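Local coordinates for protein Ves (Pseudomonas fluorescens, PDB 5V00) that is a bicupin of unknown biochemical function that takes part in histidine utilization, at residues 9-15 against 165-171; 68-74 against 113-119; 142-148 against 185-191. One frame throughout, in Å; residues are numbered along the deposited sequence.

Interaction 1 (9-15 against 165-171)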
loop_
_atom_site.group_PDB
_atom_site.type_symbol
_atom_site.label_atom_id
_atom_site.label_comp_id
_atom_site.label_asym_id
_atom_site.label_seq_id
_atom_site.Cartn_x
_atom_site.Cartn_y
_atom_site.Cartn_z
ATOM N N SER B 9 10.553 13.144 -3.503
ATOM C CA SER B 9 10.323 13.178 -1.978
ATOM C C SER B 9 10.018 11.786 -1.390
ATOM O O SER B 9 10.923 10.901 -1.281
ATOM C CB SER B 9 9.185 14.200 -1.587
ATOM O OG SER B 9 7.835 13.870 -2.061
ATOM N N ALA B 10 8.742 11.534 -1.084
ATOM C CA ALA B 10 8.353 10.291 -0.434
ATOM C C ALA B 10 8.075 9.235 -1.536
ATOM O O ALA B 10 7.074 9.419 -2.262
ATOM C CB ALA B 10 7.140 10.524 0.326
ATOM N N ILE B 11 8.931 8.237 -1.684
ATOM C CA ILE B 11 8.784 7.219 -2.718
ATOM C C ILE B 11 8.321 5.939 -2.107
ATOM O O ILE B 11 8.895 5.501 -1.072
ATOM C CB ILE B 11 10.116 7.005 -3.465
ATOM C CG1 ILE B 11 10.495 8.311 -4.203
ATOM C CG2 ILE B 11 10.027 5.840 -4.451
ATOM C CD1 ILE B 11 11.985 8.340 -4.596
ATOM N N SER B 12 7.291 5.332 -2.670
ATOM C CA SER B 12 6.816 4.003 -2.272
ATOM C C SER B 12 6.870 3.072 -3.465
ATOM O O SER B 12 6.665 3.507 -4.582
ATOM C CB SER B 12 5.396 4.134 -1.793
ATOM O OG SER B 12 5.297 4.850 -0.599
ATOM N N VAL B 13 7.163 1.779 -3.285
ATOM C CA VAL B 13 7.122 0.811 -4.359
ATOM C C VAL B 13 6.101 -0.269 -3.929
ATOM O O VAL B 13 6.233 -0.876 -2.843
ATOM C CB VAL B 13 8.471 0.180 -4.720
ATOM C CG1 VAL B 13 8.337 -0.830 -5.843
ATOM C CG2 VAL B 13 9.501 1.267 -5.030
ATOM N N TRP B 14 5.038 -0.455 -4.728
ATOM C CA TRP B 14 3.993 -1.454 -4.487
ATOM C C TRP B 14 4.416 -2.643 -5.355
ATOM O O TRP B 14 4.488 -2.535 -6.638
ATOM C CB TRP B 14 2.616 -0.911 -4.889
ATOM C CG TRP B 14 2.264 0.428 -4.342
ATOM C CD1 TRP B 14 2.129 1.623 -4.989
ATOM C CD2 TRP B 14 2.141 0.725 -2.970
ATOM N NE1 TRP B 14 1.835 2.627 -4.117
ATOM C CE2 TRP B 14 1.880 2.105 -2.852
ATOM C CE3 TRP B 14 2.327 -0.030 -1.819
ATOM C CZ2 TRP B 14 1.753 2.747 -1.633
ATOM C CZ3 TRP B 14 2.192 0.619 -0.581
ATOM C CH2 TRP B 14 1.904 2.009 -0.513
ATOM N N ARG B 15 4.720 -3.783 -4.745
ATOM C CA ARG B 15 5.106 -4.938 -5.509
ATOM C C ARG B 15 3.886 -5.820 -5.781
ATOM O O ARG B 15 3.067 -6.113 -4.900
ATOM C CB ARG B 15 6.206 -5.771 -4.882
ATOM C CG ARG B 15 7.498 -5.046 -4.600
ATOM C CD ARG B 15 8.222 -4.716 -5.952
ATOM N NE ARG B 15 9.450 -4.086 -5.662
ATOM C CZ ARG B 15 10.344 -3.707 -6.598
ATOM N NH1 ARG B 15 10.072 -4.000 -7.871
ATOM N NH2 ARG B 15 11.395 -3.034 -6.271
ATOM N N ASP B 165 4.351 -4.071 -11.047
ATOM C CA ASP B 165 4.821 -3.320 -9.890
ATOM C C ASP B 165 4.548 -1.827 -10.159
ATOM O O ASP B 165 4.462 -1.414 -11.349
ATOM C CB ASP B 165 6.327 -3.534 -9.670
ATOM C CG ASP B 165 6.723 -4.944 -9.254
ATOM O OD1 ASP B 165 5.857 -5.734 -8.769
ATOM O OD2 ASP B 165 7.929 -5.259 -9.399
ATOM N N CYS B 166 4.374 -1.031 -9.109
ATOM C CA CYS B 166 4.036 0.393 -9.253
ATOM C C CYS B 166 4.812 1.262 -8.291
ATOM O O CYS B 166 4.800 0.987 -7.112
ATOM C CB CYS B 166 2.539 0.547 -8.943
ATOM S SG CYS B 166 1.819 2.152 -9.211
ATOM N N LEU B 167 5.486 2.304 -8.790
ATOM C CA LEU B 167 6.147 3.280 -7.978
ATOM C C LEU B 167 5.215 4.431 -7.766
ATOM O O LEU B 167 4.429 4.809 -8.669
ATOM C CB LEU B 167 7.402 3.731 -8.689
ATOM C CG LEU B 167 8.226 4.732 -7.912
ATOM C CD1 LEU B 167 9.701 4.446 -7.994
ATOM C CD2 LEU B 167 7.901 6.151 -8.304
ATOM N N GLN B 168 5.195 4.981 -6.550
ATOM C CA GLN B 168 4.373 6.122 -6.179
ATOM C C GLN B 168 5.222 7.194 -5.494
ATOM O O GLN B 168 5.958 6.891 -4.545
ATOM C CB GLN B 168 3.271 5.733 -5.243
ATOM C CG GLN B 168 2.385 6.858 -4.759
ATOM C CD GLN B 168 1.103 6.382 -4.040
ATOM O OE1 GLN B 168 0.722 5.223 -4.122
ATOM N NE2 GLN B 168 0.361 7.339 -3.497
ATOM N N VAL B 169 5.144 8.418 -6.014
ATOM C CA VAL B 169 5.749 9.571 -5.341
ATOM C C VAL B 169 4.578 10.292 -4.719
ATOM O O VAL B 169 3.511 10.571 -5.357
ATOM C CB VAL B 169 6.480 10.524 -6.296
ATOM C CG1 VAL B 169 7.023 11.721 -5.473
ATOM C CG2 VAL B 169 7.469 9.833 -7.099
ATOM N N ASP B 170 4.672 10.667 -3.452
ATOM C CA ASP B 170 3.582 11.390 -2.735
ATOM C C ASP B 170 4.142 12.657 -2.110
ATOM O O ASP B 170 5.331 12.753 -1.865
ATOM C CB ASP B 170 3.065 10.632 -1.533
ATOM C CG ASP B 170 2.028 9.610 -1.848
ATOM O OD1 ASP B 170 1.117 9.885 -2.676
ATOM O OD2 ASP B 170 2.089 8.566 -1.093
ATOM N N GLY B 171 3.250 13.588 -1.846
ATOM C CA GLY B 171 3.634 14.850 -1.161
ATOM C C GLY B 171 4.596 15.731 -1.876
ATOM O O GLY B 171 5.343 16.491 -1.295
HETATM O O HOH W 1 4.847 7.501 -1.564
#

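Interaction 2 (68-74 against 113-119). With FMT (formic acid), chain I.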
loop_
_atom_site.group_PDB
_atom_site.type_symbol
_atom_site.label_atom_id
_atom_site.label_comp_id
_atom_site.label_asym_id
_atom_site.label_seq_id
_atom_site.Cartn_x
_atom_site.Cartn_y
_atom_site.Cartn_z
ATOM N N ARG B 68 -13.409 7.266 -15.194
ATOM C CA ARG B 68 -12.635 6.033 -15.290
ATOM C C ARG B 68 -11.728 6.066 -16.507
ATOM O O ARG B 68 -12.067 6.686 -17.524
ATOM C CB ARG B 68 -13.519 4.826 -15.401
ATOM C CG ARG B 68 -14.479 4.656 -14.213
ATOM C CD ARG B 68 -15.122 3.310 -14.155
ATOM N NE ARG B 68 -14.181 2.200 -14.087
ATOM C CZ ARG B 68 -14.480 0.919 -13.991
ATOM N NH1 ARG B 68 -15.761 0.454 -14.141
ATOM N NH2 ARG B 68 -13.509 0.085 -13.917
ATOM N N VAL B 69 -10.542 5.470 -16.362
ATOM C CA VAL B 69 -9.723 5.167 -17.511
ATOM C C VAL B 69 -9.244 3.750 -17.308
ATOM O O VAL B 69 -8.525 3.425 -16.336
ATOM C CB VAL B 69 -8.508 6.131 -17.705
ATOM C CG1 VAL B 69 -7.801 5.799 -19.043
ATOM C CG2 VAL B 69 -8.949 7.582 -17.649
ATOM N N ILE B 70 -9.530 2.871 -18.266
ATOM C CA ILE B 70 -9.148 1.481 -18.151
ATOM C C ILE B 70 -8.271 1.062 -19.344
ATOM O O ILE B 70 -8.340 1.667 -20.401
ATOM C CB ILE B 70 -10.371 0.522 -18.017
ATOM C CG1 ILE B 70 -11.108 0.364 -19.328
ATOM C CG2 ILE B 70 -11.348 1.011 -16.925
ATOM C CD1 ILE B 70 -12.258 -0.599 -19.223
ATOM N N THR B 71 -7.404 0.086 -19.135
ATOM C CA THR B 71 -6.508 -0.393 -20.137
ATOM C C THR B 71 -6.325 -1.877 -20.059
ATOM O O THR B 71 -5.965 -2.434 -19.010
ATOM C CB THR B 71 -5.116 0.239 -20.042
ATOM O OG1 THR B 71 -5.209 1.636 -19.938
ATOM C CG2 THR B 71 -4.277 -0.110 -21.243
ATOM N N VAL B 72 -6.542 -2.623 -21.146
ATOM C CA VAL B 72 -6.228 -4.050 -21.131
ATOM C C VAL B 72 -4.749 -4.284 -20.980
ATOM O O VAL B 72 -3.967 -3.705 -21.724
ATOM C CB VAL B 72 -6.695 -4.774 -22.450
ATOM C CG1 VAL B 72 -6.154 -6.186 -22.532
ATOM C CG2 VAL B 72 -8.224 -4.690 -22.533
ATOM N N ILE B 73 -4.350 -5.088 -19.993
ATOM C CA ILE B 73 -2.964 -5.408 -19.774
ATOM C C ILE B 73 -2.578 -6.887 -19.882
ATOM O O ILE B 73 -1.376 -7.214 -19.995
ATOM C CB ILE B 73 -2.362 -4.820 -18.459
ATOM C CG1 ILE B 73 -3.057 -5.451 -17.256
ATOM C CG2 ILE B 73 -2.484 -3.309 -18.439
ATOM C CD1 ILE B 73 -2.519 -5.050 -15.917
ATOM N N GLN B 74 -3.563 -7.765 -19.905
ATOM C CA GLN B 74 -3.287 -9.151 -20.190
ATOM C C GLN B 74 -4.497 -9.713 -20.907
ATOM O O GLN B 74 -5.644 -9.347 -20.621
ATOM C CB GLN B 74 -3.101 -9.941 -18.887
ATOM C CG GLN B 74 -2.418 -11.278 -19.048
ATOM C CD GLN B 74 -2.045 -11.826 -17.656
ATOM O OE1 GLN B 74 -1.228 -11.229 -16.933
ATOM N NE2 GLN B 74 -2.733 -12.856 -17.239
ATOM N N ILE B 113 -9.548 -11.513 -19.292
ATOM C CA ILE B 113 -8.730 -10.325 -19.514
ATOM C C ILE B 113 -8.367 -9.788 -18.144
ATOM O O ILE B 113 -9.205 -9.894 -17.184
ATOM C CB ILE B 113 -9.638 -9.265 -20.172
ATOM C CG1 ILE B 113 -10.046 -9.727 -21.580
ATOM C CG2 ILE B 113 -9.017 -7.906 -20.291
ATOM C CD1 ILE B 113 -8.910 -10.129 -22.417
ATOM N N ARG B 114 -7.190 -9.140 -18.096
ATOM C CA ARG B 114 -6.882 -8.282 -16.933
ATOM C C ARG B 114 -6.789 -6.804 -17.407
ATOM O O ARG B 114 -6.186 -6.587 -18.467
ATOM C CB ARG B 114 -5.602 -8.722 -16.281
ATOM C CG ARG B 114 -5.583 -10.193 -15.828
ATOM C CD ARG B 114 -4.341 -10.533 -14.998
ATOM N NE ARG B 114 -4.546 -10.059 -13.637
ATOM C CZ ARG B 114 -3.577 -9.821 -12.729
ATOM N NH1 ARG B 114 -2.331 -9.918 -13.036
ATOM N NH2 ARG B 114 -3.898 -9.401 -11.515
ATOM N N ASP B 115 -7.375 -5.888 -16.667
ATOM C CA ASP B 115 -7.412 -4.454 -16.967
ATOM C C ASP B 115 -6.685 -3.638 -15.865
ATOM O O ASP B 115 -6.882 -3.960 -14.655
ATOM C CB ASP B 115 -8.755 -3.919 -17.002
ATOM C CG ASP B 115 -9.533 -4.280 -18.333
ATOM O OD1 ASP B 115 -8.879 -4.840 -19.178
ATOM O OD2 ASP B 115 -10.780 -4.032 -18.344
ATOM N N PHE B 116 -5.884 -2.649 -16.277
ATOM C CA PHE B 116 -5.344 -1.639 -15.318
ATOM C C PHE B 116 -6.332 -0.534 -15.209
ATOM O O PHE B 116 -6.716 0.076 -16.226
ATOM C CB PHE B 116 -3.972 -1.170 -15.821
ATOM C CG PHE B 116 -3.373 -0.099 -15.006
ATOM C CD1 PHE B 116 -3.002 -0.336 -13.693
ATOM C CD2 PHE B 116 -3.149 1.129 -15.560
ATOM C CE1 PHE B 116 -2.393 0.693 -12.971
ATOM C CE2 PHE B 116 -2.570 2.185 -14.818
ATOM C CZ PHE B 116 -2.123 1.916 -13.518
ATOM N N ASN B 117 -6.861 -0.293 -13.988
ATOM C CA ASN B 117 -7.941 0.635 -13.742
ATOM C C ASN B 117 -7.546 1.865 -12.936
ATOM O O ASN B 117 -7.057 1.704 -11.801
ATOM C CB ASN B 117 -9.027 -0.062 -12.911
ATOM C CG ASN B 117 -9.923 -1.066 -13.742
ATOM O OD1 ASN B 117 -9.734 -1.284 -14.945
ATOM N ND2 ASN B 117 -10.911 -1.673 -13.060
ATOM N N LEU B 118 -7.773 3.046 -13.499
ATOM C CA LEU B 118 -7.782 4.294 -12.749
ATOM C C LEU B 118 -9.194 4.756 -12.584
ATOM O O LEU B 118 -9.966 4.842 -13.582
ATOM C CB LEU B 118 -6.986 5.373 -13.465
ATOM C CG LEU B 118 -7.084 6.762 -13.000
ATOM C CD1 LEU B 118 -6.521 6.862 -11.590
ATOM C CD2 LEU B 118 -6.379 7.708 -13.913
ATOM N N ILE B 119 -9.575 5.143 -11.377
ATOM C CA ILE B 119 -10.806 5.892 -11.195
ATOM C C ILE B 119 -10.557 7.081 -10.287
ATOM O O ILE B 119 -9.791 6.952 -9.282
ATOM C CB ILE B 119 -11.893 4.980 -10.655
ATOM C CG1 ILE B 119 -13.216 5.724 -10.462
ATOM C CG2 ILE B 119 -11.492 4.336 -9.322
ATOM C CD1 ILE B 119 -14.368 4.782 -10.184
HETATM C C FMT I . -14.665 -3.282 -14.077
HETATM O O1 FMT I . -13.516 -2.838 -14.341
HETATM O O2 FMT I . -15.562 -2.492 -13.438
HETATM O O HOH W 2 -11.415 2.381 -13.608
HETATM O O HOH W 3 -5.933 2.473 -17.334
#

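Interaction 3 (142-148 against 185-191)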
loop_
_atom_site.group_PDB
_atom_site.type_symbol
_atom_site.label_atom_id
_atom_site.label_comp_id
_atom_site.label_asym_id
_atom_site.label_seq_id
_atom_site.Cartn_x
_atom_site.Cartn_y
_atom_site.Cartn_z
ATOM N N ALA B 142 2.894 17.831 -9.952
ATOM C CA ALA B 142 1.782 17.073 -9.441
ATOM C C ALA B 142 2.119 16.528 -8.045
ATOM O O ALA B 142 3.285 16.190 -7.727
ATOM C CB ALA B 142 1.431 15.919 -10.340
ATOM N N GLN B 143 1.088 16.478 -7.208
ATOM C CA GLN B 143 1.327 16.024 -5.845
ATOM C C GLN B 143 1.630 14.534 -5.758
ATOM O O GLN B 143 2.458 14.107 -4.892
ATOM C CB GLN B 143 0.095 16.247 -4.985
ATOM C CG GLN B 143 -0.308 17.644 -4.695
ATOM C CD GLN B 143 -1.770 17.649 -4.064
ATOM O OE1 GLN B 143 -2.580 16.578 -3.970
ATOM N NE2 GLN B 143 -2.122 18.854 -3.631
ATOM N N THR B 144 0.980 13.750 -6.608
ATOM C CA THR B 144 1.221 12.300 -6.646
ATOM C C THR B 144 1.546 11.869 -8.068
ATOM O O THR B 144 0.899 12.271 -9.018
ATOM C CB THR B 144 -0.029 11.544 -6.178
ATOM O OG1 THR B 144 -0.307 11.927 -4.838
ATOM C CG2 THR B 144 0.151 10.038 -6.246
ATOM N N VAL B 145 2.591 11.118 -8.189
ATOM C CA VAL B 145 3.020 10.545 -9.453
ATOM C C VAL B 145 3.105 9.058 -9.327
ATOM O O VAL B 145 3.756 8.530 -8.400
ATOM C CB VAL B 145 4.388 11.131 -9.975
ATOM C CG1 VAL B 145 4.711 10.484 -11.326
ATOM C CG2 VAL B 145 4.318 12.632 -10.076
ATOM N N LEU B 146 2.528 8.328 -10.284
ATOM C CA LEU B 146 2.450 6.893 -10.242
ATOM C C LEU B 146 3.084 6.344 -11.533
ATOM O O LEU B 146 2.837 6.908 -12.654
ATOM C CB LEU B 146 0.994 6.372 -10.140
ATOM C CG LEU B 146 0.303 6.870 -8.885
ATOM C CD1 LEU B 146 -1.209 6.848 -9.176
ATOM C CD2 LEU B 146 0.604 5.879 -7.769
ATOM N N VAL B 147 3.859 5.309 -11.407
ATOM C CA VAL B 147 4.512 4.621 -12.538
ATOM C C VAL B 147 4.196 3.158 -12.445
ATOM O O VAL B 147 4.710 2.467 -11.586
ATOM C CB VAL B 147 6.045 4.847 -12.629
ATOM C CG1 VAL B 147 6.629 4.197 -13.840
ATOM C CG2 VAL B 147 6.387 6.322 -12.655
ATOM N N PHE B 148 3.384 2.647 -13.389
ATOM C CA PHE B 148 2.925 1.247 -13.380
ATOM C C PHE B 148 3.575 0.496 -14.520
ATOM O O PHE B 148 3.387 0.848 -15.692
ATOM C CB PHE B 148 1.405 1.208 -13.561
ATOM C CG PHE B 148 0.818 -0.175 -13.646
ATOM C CD1 PHE B 148 0.644 -0.932 -12.496
ATOM C CD2 PHE B 148 0.411 -0.702 -14.865
ATOM C CE1 PHE B 148 0.150 -2.206 -12.557
ATOM C CE2 PHE B 148 -0.034 -1.985 -14.965
ATOM C CZ PHE B 148 -0.266 -2.735 -13.801
ATOM N N CYS B 185 2.854 2.923 -17.576
ATOM C CA CYS B 185 1.841 3.945 -17.550
ATOM C C CYS B 185 2.195 5.002 -16.512
ATOM O O CYS B 185 2.577 4.671 -15.361
ATOM C CB CYS B 185 0.449 3.362 -17.260
ATOM S SG CYS B 185 -0.904 4.555 -17.443
ATOM N N LEU B 186 2.190 6.237 -16.923
ATOM C CA LEU B 186 2.479 7.409 -16.086
ATOM C C LEU B 186 1.180 8.068 -15.665
ATOM O O LEU B 186 0.401 8.494 -16.523
ATOM C CB LEU B 186 3.329 8.460 -16.833
ATOM C CG LEU B 186 4.662 7.973 -17.381
ATOM C CD1 LEU B 186 5.314 9.101 -18.126
ATOM C CD2 LEU B 186 5.575 7.331 -16.344
ATOM N N ILE B 187 0.884 8.162 -14.369
ATOM C CA ILE B 187 -0.297 8.842 -13.876
ATOM C C ILE B 187 0.092 9.954 -12.914
ATOM O O ILE B 187 0.982 9.758 -12.059
ATOM C CB ILE B 187 -1.275 7.871 -13.220
ATOM C CG1 ILE B 187 -1.763 6.847 -14.270
ATOM C CG2 ILE B 187 -2.403 8.535 -12.503
ATOM C CD1 ILE B 187 -2.552 5.717 -13.716
ATOM N N GLU B 188 -0.555 11.087 -12.998
ATOM C CA GLU B 188 -0.305 12.175 -12.141
ATOM C C GLU B 188 -1.644 12.696 -11.560
ATOM O O GLU B 188 -2.632 12.880 -12.286
ATOM C CB GLU B 188 0.378 13.310 -12.840
ATOM C CG GLU B 188 1.741 12.959 -13.374
ATOM C CD GLU B 188 2.454 14.143 -14.104
ATOM O OE1 GLU B 188 2.099 15.305 -13.954
ATOM O OE2 GLU B 188 3.349 13.853 -14.789
ATOM N N LEU B 189 -1.659 12.901 -10.271
ATOM C CA LEU B 189 -2.890 13.294 -9.556
ATOM C C LEU B 189 -2.575 14.401 -8.591
ATOM O O LEU B 189 -1.577 14.330 -7.844
ATOM C CB LEU B 189 -3.484 12.092 -8.860
ATOM C CG LEU B 189 -3.982 10.968 -9.777
ATOM C CD1 LEU B 189 -3.875 9.680 -9.099
ATOM C CD2 LEU B 189 -5.470 11.265 -10.054
ATOM N N THR B 190 -3.446 15.388 -8.553
ATOM C CA THR B 190 -3.328 16.561 -7.647
ATOM C C THR B 190 -4.706 16.972 -7.108
ATOM O O THR B 190 -5.640 17.156 -7.875
ATOM C CB THR B 190 -2.692 17.732 -8.395
ATOM O OG1 THR B 190 -1.377 17.352 -8.815
ATOM C CG2 THR B 190 -2.615 18.940 -7.549
ATOM N N GLN B 191 -4.794 17.151 -5.790
ATOM C CA GLN B 191 -6.012 17.597 -5.147
ATOM C C GLN B 191 -6.368 18.963 -5.655
ATOM O O GLN B 191 -5.507 19.817 -5.943
ATOM C CB GLN B 191 -5.796 17.723 -3.649
ATOM C CG GLN B 191 -6.008 16.477 -2.925
ATOM C CD GLN B 191 -6.163 16.742 -1.419
ATOM O OE1 GLN B 191 -7.256 16.653 -0.865
ATOM N NE2 GLN B 191 -5.083 17.153 -0.806
HETATM O O HOH W 4 -2.503 13.992 -4.905
#

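Interaction 1 (9-15 against 165-171)
Residues Ala-10 to Trp-14 run antiparallel to Cys-166 to Asp-170 in a sheet of the cupin fold, 10-14 being its outermost strand within this chain, with strand axes 4.7 Å apart and directions differing by 158°. Hydrogen-bonded pairs (Ala-10 with Asp-170, Ser-12 with Gln-168, Trp-14 with Cys-166) alternate with non-hydrogen-bonded ones. The latter make an aliphatic face, where Ile-11 CG2 meets Leu-167 CD1 at 3.8 Å and strand 159-161 packs on Val-13 and Leu-167. The opposite face carries the indole of Trp-14, which packs on Arg-36 of the second subunit. The Gln-168 chain, CG anti to the backbone N (chi1 178°), runs extended and carries its amide to the indole edge. There Trp-14 NE1 donates to Gln-168 OE1 at 2.8 Å; this oxygen lies near the ring plane, although ring and amide planes stand 62° apart. OE1 is also hydrogen-bonded to Thr-35 OG1, and Gln-168 NE2 donates to Asp-170 OD1 at 2.8 Å. A phenylalanine in place of Trp-14 would probably leave Gln-168 OE1 without its indole N-H, with Thr-35 OG1 remaining as its partner. Just past Trp-14, where strand 166-170 begins, Arg-15 NH1, which also bonds Lys-160 O, forms a salt bridge with Asp-165, whose OD1 accepts from Ala-16 N. NH1 meets Asp-165 OD2 at 2.9 Å from above the carboxylate plane, while OD2 lies in the guanidinium plane.

Interaction 2 (68-74 against 113-119)
Ile-73 and Gln-74 both face Arg-114 in a classic beta bulge, which interrupts the antiparallel pairing of strands 68-74 and 113-119 in a cupin sheet. Arg-114 O accepts from Ile-73 N at 2.8 Å and from Gln-74 N at 3.2 Å, and the register slips by one residue. Packing is tight beside this bulge: Ile-73 CG2 rests on Phe-116 CB at 3.7 Å, and on the other face both methyls of Val-72 come up to Ile-113 CG2. Asp-115 is pressed into the same apolar surroundings, its OD1 3.4 Å from Val-72 CG2 and with no polar partner in the model. The side chain of Gln-74, by contrast, is exposed and lies alongside that of Arg-114, whose guanidinium forms salt bridges with Asp-53 and Glu-32.

Toward the other end, waters and a formate bridge polar groups of the two strands. One water joins Thr-71 OG1, itself bonded to Trp-131 NE1, to the carbonyl oxygens of Val-69 and Phe-116. A second accepts from Arg-68 NE. The chain of Arg-68 is bent at chi3 (58°), which swings the guanidinium back beside Asn-117, and the two flat groups stand 82° apart. Their neighbouring nitrogens, both donors, share a formate, probably from the crystallisation liquor: Arg-68 NH1 holds O2 at 3.0 Å, Arg-68 NH2 holds O1 at 3.0 Å, and Asn-117 ND2 donates to O1 at 3.1 Å.

Interaction 3 (142-148 against 185-191)
Gln-143 bonds twice to the end of strand 185-191, once through its side chain and once through its backbone. Its OE1 accepts from Gln-191 N at 2.9 Å; the N-H points almost straight at the oxygen (173°) but comes from above the amide plane, 63° out of it. Gln-143 N in turn donates to Thr-190 OG1 at 3.1 Å. A water adds to the grip, donating to Gln-143 OE1 and Leu-189 O while accepting from Thr-144 OG1. Beyond this junction the antiparallel ladder is regular, with reciprocal backbone bonds in the pairs Thr-144 with Leu-189, Leu-146 with Ile-187 and Phe-148 with Cys-185.

Packing divides between the two faces. On one, the CG of Leu-146 is anti to the carbonyl carbon (chi1 -60°), and CD1 sits 3.9 Å from both Ile-187 CG2 and Leu-189 CD1. On the other, Val-147 CG2 lies alongside Leu-186 CD2 at 3.9 Å. Farther along that face Glu-188 runs beside Val-145. Glu-188 OE1, held by Ser-140 OG, lies 3.7 Å from Ala-142 CB.

These are inner strands of an antiparallel sheet consistent with one sheet of a cupin beta-barrel: 166-170 adjoins 144-149 and 125-132 adjoins 184-191, while strand 47-54 packs on Leu-146, Ile-187 and Leu-189 and Phe-138 of strand 135-140 on Val-145, Leu-186 and Glu-188.

From the N terminus, 9-15 opens the longest of the three loops, which closes only when interaction 1 brings in 165-171. Interaction 2 opens and closes wholly within that loop and belongs to a different sheet. Interaction 3 follows it in series, starting inside the loop of interaction 1 but ending beyond it, so these two cross. Interactions 1 and 3 share one sheet, stitched together by probable backbone hydrogen bonds from Val-169 to Val-145 and Val-147 to Leu-167; the N-terminal strand is thus added to a sheet otherwise built from the later part of the chain. Phe-116 stacks on Phe-148, joining interactions 2 and 3 across the two sheets.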